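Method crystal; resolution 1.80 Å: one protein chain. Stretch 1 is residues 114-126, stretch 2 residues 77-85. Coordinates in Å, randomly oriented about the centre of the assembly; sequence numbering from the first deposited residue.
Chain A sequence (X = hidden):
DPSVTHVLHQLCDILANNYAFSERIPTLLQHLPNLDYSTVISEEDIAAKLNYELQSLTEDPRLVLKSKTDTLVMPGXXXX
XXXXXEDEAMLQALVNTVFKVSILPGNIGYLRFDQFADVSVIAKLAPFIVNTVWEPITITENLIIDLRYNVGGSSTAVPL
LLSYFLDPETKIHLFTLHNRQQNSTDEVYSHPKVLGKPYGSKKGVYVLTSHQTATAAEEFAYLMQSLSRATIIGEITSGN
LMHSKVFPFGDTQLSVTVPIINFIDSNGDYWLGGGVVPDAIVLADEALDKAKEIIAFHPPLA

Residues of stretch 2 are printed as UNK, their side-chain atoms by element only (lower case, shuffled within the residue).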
# COMPACT_ATOMS: atom_id res chain seq x y z
N ASP A 114 11.62 -5.41 -6.85
CA ASP A 114 11.16 -6.02 -5.65
C ASP A 114 11.16 -5.16 -4.34
O ASP A 114 11.00 -5.71 -3.23
CB ASP A 114 11.95 -7.24 -5.38
CG ASP A 114 11.88 -8.27 -6.45
OD1 ASP A 114 11.06 -8.22 -7.35
OD2 ASP A 114 12.72 -9.22 -6.44
N GLN A 115 11.41 -3.87 -4.51
CA GLN A 115 11.34 -2.94 -3.41
C GLN A 115 10.97 -1.57 -3.94
O GLN A 115 11.08 -1.37 -5.11
CB GLN A 115 12.68 -2.93 -2.69
CG GLN A 115 13.79 -2.42 -3.44
CD GLN A 115 15.03 -2.32 -2.61
OE1 GLN A 115 15.76 -3.35 -2.43
NE2 GLN A 115 15.37 -1.08 -2.22
N PHE A 116 10.55 -0.66 -3.08
CA PHE A 116 10.25 0.74 -3.40
C PHE A 116 11.23 1.51 -2.46
O PHE A 116 11.10 1.52 -1.28
CB PHE A 116 8.81 1.08 -3.09
CG PHE A 116 7.89 0.82 -4.23
CD1 PHE A 116 7.44 -0.44 -4.46
CD2 PHE A 116 7.44 1.87 -5.02
CE1 PHE A 116 6.66 -0.66 -5.54
CE2 PHE A 116 6.60 1.66 -6.07
CZ PHE A 116 6.20 0.40 -6.32
N ALA A 117 12.19 2.16 -3.01
CA ALA A 117 13.08 3.00 -2.21
C ALA A 117 12.46 4.40 -2.01
O ALA A 117 11.56 4.78 -2.73
CB ALA A 117 14.35 3.13 -2.95
N ASP A 118 12.97 5.10 -1.03
CA ASP A 118 12.52 6.43 -0.71
C ASP A 118 12.77 7.35 -1.94
O ASP A 118 13.69 7.11 -2.73
CB ASP A 118 13.30 6.99 0.50
CG ASP A 118 12.79 8.34 0.91
OD1 ASP A 118 11.71 8.40 1.54
OD2 ASP A 118 13.38 9.36 0.52
N VAL A 119 11.93 8.37 -2.04
CA VAL A 119 12.07 9.26 -3.17
C VAL A 119 13.51 9.90 -3.24
O VAL A 119 13.96 10.30 -4.31
CB VAL A 119 10.92 10.28 -3.25
CG1 VAL A 119 11.04 11.31 -2.17
CG2 VAL A 119 10.83 10.89 -4.65
N SER A 120 14.18 9.99 -2.07
CA SER A 120 15.52 10.61 -2.08
C SER A 120 16.51 9.73 -2.84
O SER A 120 17.46 10.25 -3.43
CB SER A 120 15.96 10.96 -0.68
OG SER A 120 16.08 9.82 0.15
N VAL A 121 16.29 8.42 -2.81
CA VAL A 121 17.07 7.46 -3.49
C VAL A 121 16.75 7.46 -4.95
O VAL A 121 17.66 7.50 -5.82
CB VAL A 121 16.92 6.10 -2.87
CG1 VAL A 121 17.66 5.06 -3.73
CG2 VAL A 121 17.44 6.13 -1.37
N ILE A 122 15.45 7.45 -5.28
CA ILE A 122 15.05 7.46 -6.64
C ILE A 122 15.56 8.66 -7.36
O ILE A 122 15.89 8.57 -8.54
CB ILE A 122 13.51 7.36 -6.88
CG1 ILE A 122 12.96 6.07 -6.28
CG2 ILE A 122 13.13 7.46 -8.38
CD1 ILE A 122 13.53 4.80 -6.96
N ALA A 123 15.67 9.77 -6.64
CA ALA A 123 16.20 11.00 -7.25
C ALA A 123 17.60 10.77 -7.82
O ALA A 123 17.85 10.97 -9.04
CB ALA A 123 16.26 12.08 -6.19
N LYS A 124 18.48 10.23 -7.00
CA LYS A 124 19.86 9.90 -7.47
C LYS A 124 19.95 8.78 -8.53
O LYS A 124 20.80 8.85 -9.45
CB LYS A 124 20.66 9.49 -6.26
CG LYS A 124 20.83 10.66 -5.24
CD LYS A 124 21.52 11.91 -5.89
CE LYS A 124 21.68 13.17 -4.96
NZ LYS A 124 20.29 13.93 -4.58
N LEU A 125 19.01 7.85 -8.53
CA LEU A 125 18.99 6.78 -9.54
C LEU A 125 18.25 7.10 -10.80
O LEU A 125 18.46 6.44 -11.83
CB LEU A 125 18.42 5.51 -8.97
CG LEU A 125 18.94 4.93 -7.69
CD1 LEU A 125 18.15 3.70 -7.32
CD2 LEU A 125 20.38 4.55 -7.91
N ALA A 126 17.47 8.19 -10.79
CA ALA A 126 16.59 8.50 -11.96
C ALA A 126 17.27 8.52 -13.31
O ALA A 126 16.73 7.94 -14.21
CB ALA A 126 15.85 9.82 -11.76
N UNK A 77 13.71 -2.90 4.85
CA UNK A 77 15.03 -2.32 4.69
C UNK A 77 15.41 -2.30 3.22
O UNK A 77 15.99 -3.24 2.69
o UNK A 77 15.82 -2.05 7.65
o UNK A 77 15.36 -4.17 7.63
c UNK A 77 15.72 -3.13 7.00
c UNK A 77 16.05 -3.11 5.50
N UNK A 78 15.08 -1.20 2.57
CA UNK A 78 15.41 -1.03 1.18
C UNK A 78 16.67 -0.16 1.02
O UNK A 78 17.24 0.30 2.00
o UNK A 78 13.74 0.73 1.06
c UNK A 78 14.21 -0.45 0.45
N UNK A 79 17.09 0.04 -0.23
CA UNK A 79 18.26 0.85 -0.55
C UNK A 79 18.18 2.19 0.13
O UNK A 79 17.22 2.90 -0.09
c UNK A 79 19.49 -1.13 -2.46
c UNK A 79 19.61 1.91 -2.41
c UNK A 79 18.36 -0.24 -2.86
c UNK A 79 18.35 1.09 -2.08
N UNK A 80 19.17 2.55 0.95
CA UNK A 80 19.17 3.83 1.69
C UNK A 80 19.98 4.88 0.95
O UNK A 80 20.99 4.55 0.31
c UNK A 80 18.91 2.73 3.88
o UNK A 80 17.28 4.34 4.52
c UNK A 80 19.75 3.65 3.06
n UNK A 80 16.52 2.44 3.60
c UNK A 80 17.50 3.24 4.02
N UNK A 81 19.56 6.13 1.04
CA UNK A 81 20.27 7.22 0.37
C UNK A 81 21.71 7.31 0.80
O UNK A 81 22.61 7.55 -0.04
c UNK A 81 19.55 8.58 0.59
N UNK A 82 21.93 7.06 2.09
CA UNK A 82 23.26 7.14 2.69
C UNK A 82 24.18 6.01 2.23
O UNK A 82 25.36 5.94 2.66
c UNK A 82 21.98 6.34 6.27
o UNK A 82 22.99 6.23 7.04
o UNK A 82 20.80 6.63 6.65
c UNK A 82 22.21 6.13 4.78
c UNK A 82 23.16 7.15 4.21
N UNK A 83 23.66 5.11 1.38
CA UNK A 83 24.45 3.99 0.90
C UNK A 83 24.48 3.88 -0.62
O UNK A 83 24.82 2.82 -1.14
c UNK A 83 23.90 2.71 1.48
n UNK A 83 24.72 1.84 3.57
o UNK A 83 23.24 3.50 3.65
c UNK A 83 23.92 2.71 3.00
N UNK A 84 24.10 4.97 -1.30
CA UNK A 84 24.08 5.03 -2.74
C UNK A 84 25.48 5.42 -3.25
O UNK A 84 26.01 6.38 -2.76
c UNK A 84 23.02 6.11 -4.74
c UNK A 84 23.10 6.10 -3.22
c UNK A 84 20.68 6.84 -3.07
c UNK A 84 21.71 5.81 -2.67
N UNK A 85 26.05 4.65 -4.18
CA UNK A 85 27.36 4.94 -4.79
C UNK A 85 27.41 6.27 -5.52
O UNK A 85 26.36 6.74 -5.97
c UNK A 85 25.48 3.40 -4.72
c UNK A 85 27.54 3.79 -5.79
c UNK A 85 26.72 2.70 -5.22
O HOH W 1 14.82 3.86 0.80

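Position 77 has four side-chain atoms: two carbons, the second carrying two oxygens. That is a short carboxylate. Its CA-to-CB bond points away from stretch 1, and it makes no contact there. The residue is Asp77, and it is poorly ordered.

Position 78 has one carbon and then one oxygen. The CB points toward stretch 1 and lies 3.0 Å from Gln115 NE2. The side-chain oxygen is 3.6 Å from Phe116 O and 4.0 Å from Ala117 CA. One carbon bearing one oxygen makes a hydroxymethyl group, so this is Ser78, with chi1 in the p well.

Position 79 has four carbons and no other element. They fork at the first, and one arm is two carbons long. The CA-to-CB bond points toward stretch 1. The shorter arm comes within 3.9 Å of Val121 CG1. The first carbon of the longer arm is 3.2 Å from Gln115 NE2. The beta-branched, purely aliphatic pattern gives Ile79. Its backbone N lies 2.9 Å from Gln115 NE2; the amide of Gln115 is probably turned over in the model, so the nature of this contact stays open.

Position 80 has three carbons in a row, the third carrying one oxygen and one nitrogen. The CA-to-CB bond points away from stretch 1. The nitrogen instead turns back on its own stretch and donates to the backbone oxygen O of Ser78 at 2.8 Å. A terminal amide on a three-carbon chain is Gln80.

Position 81 has a single side-chain carbon. It points toward the helix and packs 3.8 Å from Val121 CG2 and 3.7 Å from Ser120 OG. The residue is Ala81. Its CA is 5.0 Å from the CA of Val121, and so small a side chain fits this close approach.

Position 82 has three carbons, the third carrying two oxygens. It points away and touches nothing on stretch 1. This is Glu82.

Position 83 has two carbons, the second carrying one oxygen and one nitrogen. It is out of reach of stretch 1. This is Asn83, whose backbone N donates to Gln80 O at 2.9 Å, closing a turn.

Position 84 again has four carbons forked at the first, with one two-carbon arm. The end of that arm lies 3.6 Å from Val121 CG1 and 4.1 Å from Lys124 CB. The short arm is 4.4 Å from Leu125 CD2. This is Ile84.

Position 85 has three carbons that close a ring onto the backbone N. It makes no contact with stretch 1. This is Pro85.

The contact is mainly apolar. Val121 is its centre, meeting Ile79, Ala81 and Ile84. No clear direct hydrogen bond crosses between the stretches. A water does cross: it donates to Ile79 O at 2.7 Å and accepts from Asp118 N at 2.9 Å. Asp118 also caps the helix, its OD2 accepting from Ser120 N at 2.8 Å. Phe116 O is buried without a partner.

Stretch 2 77-85: DSIQAENIP
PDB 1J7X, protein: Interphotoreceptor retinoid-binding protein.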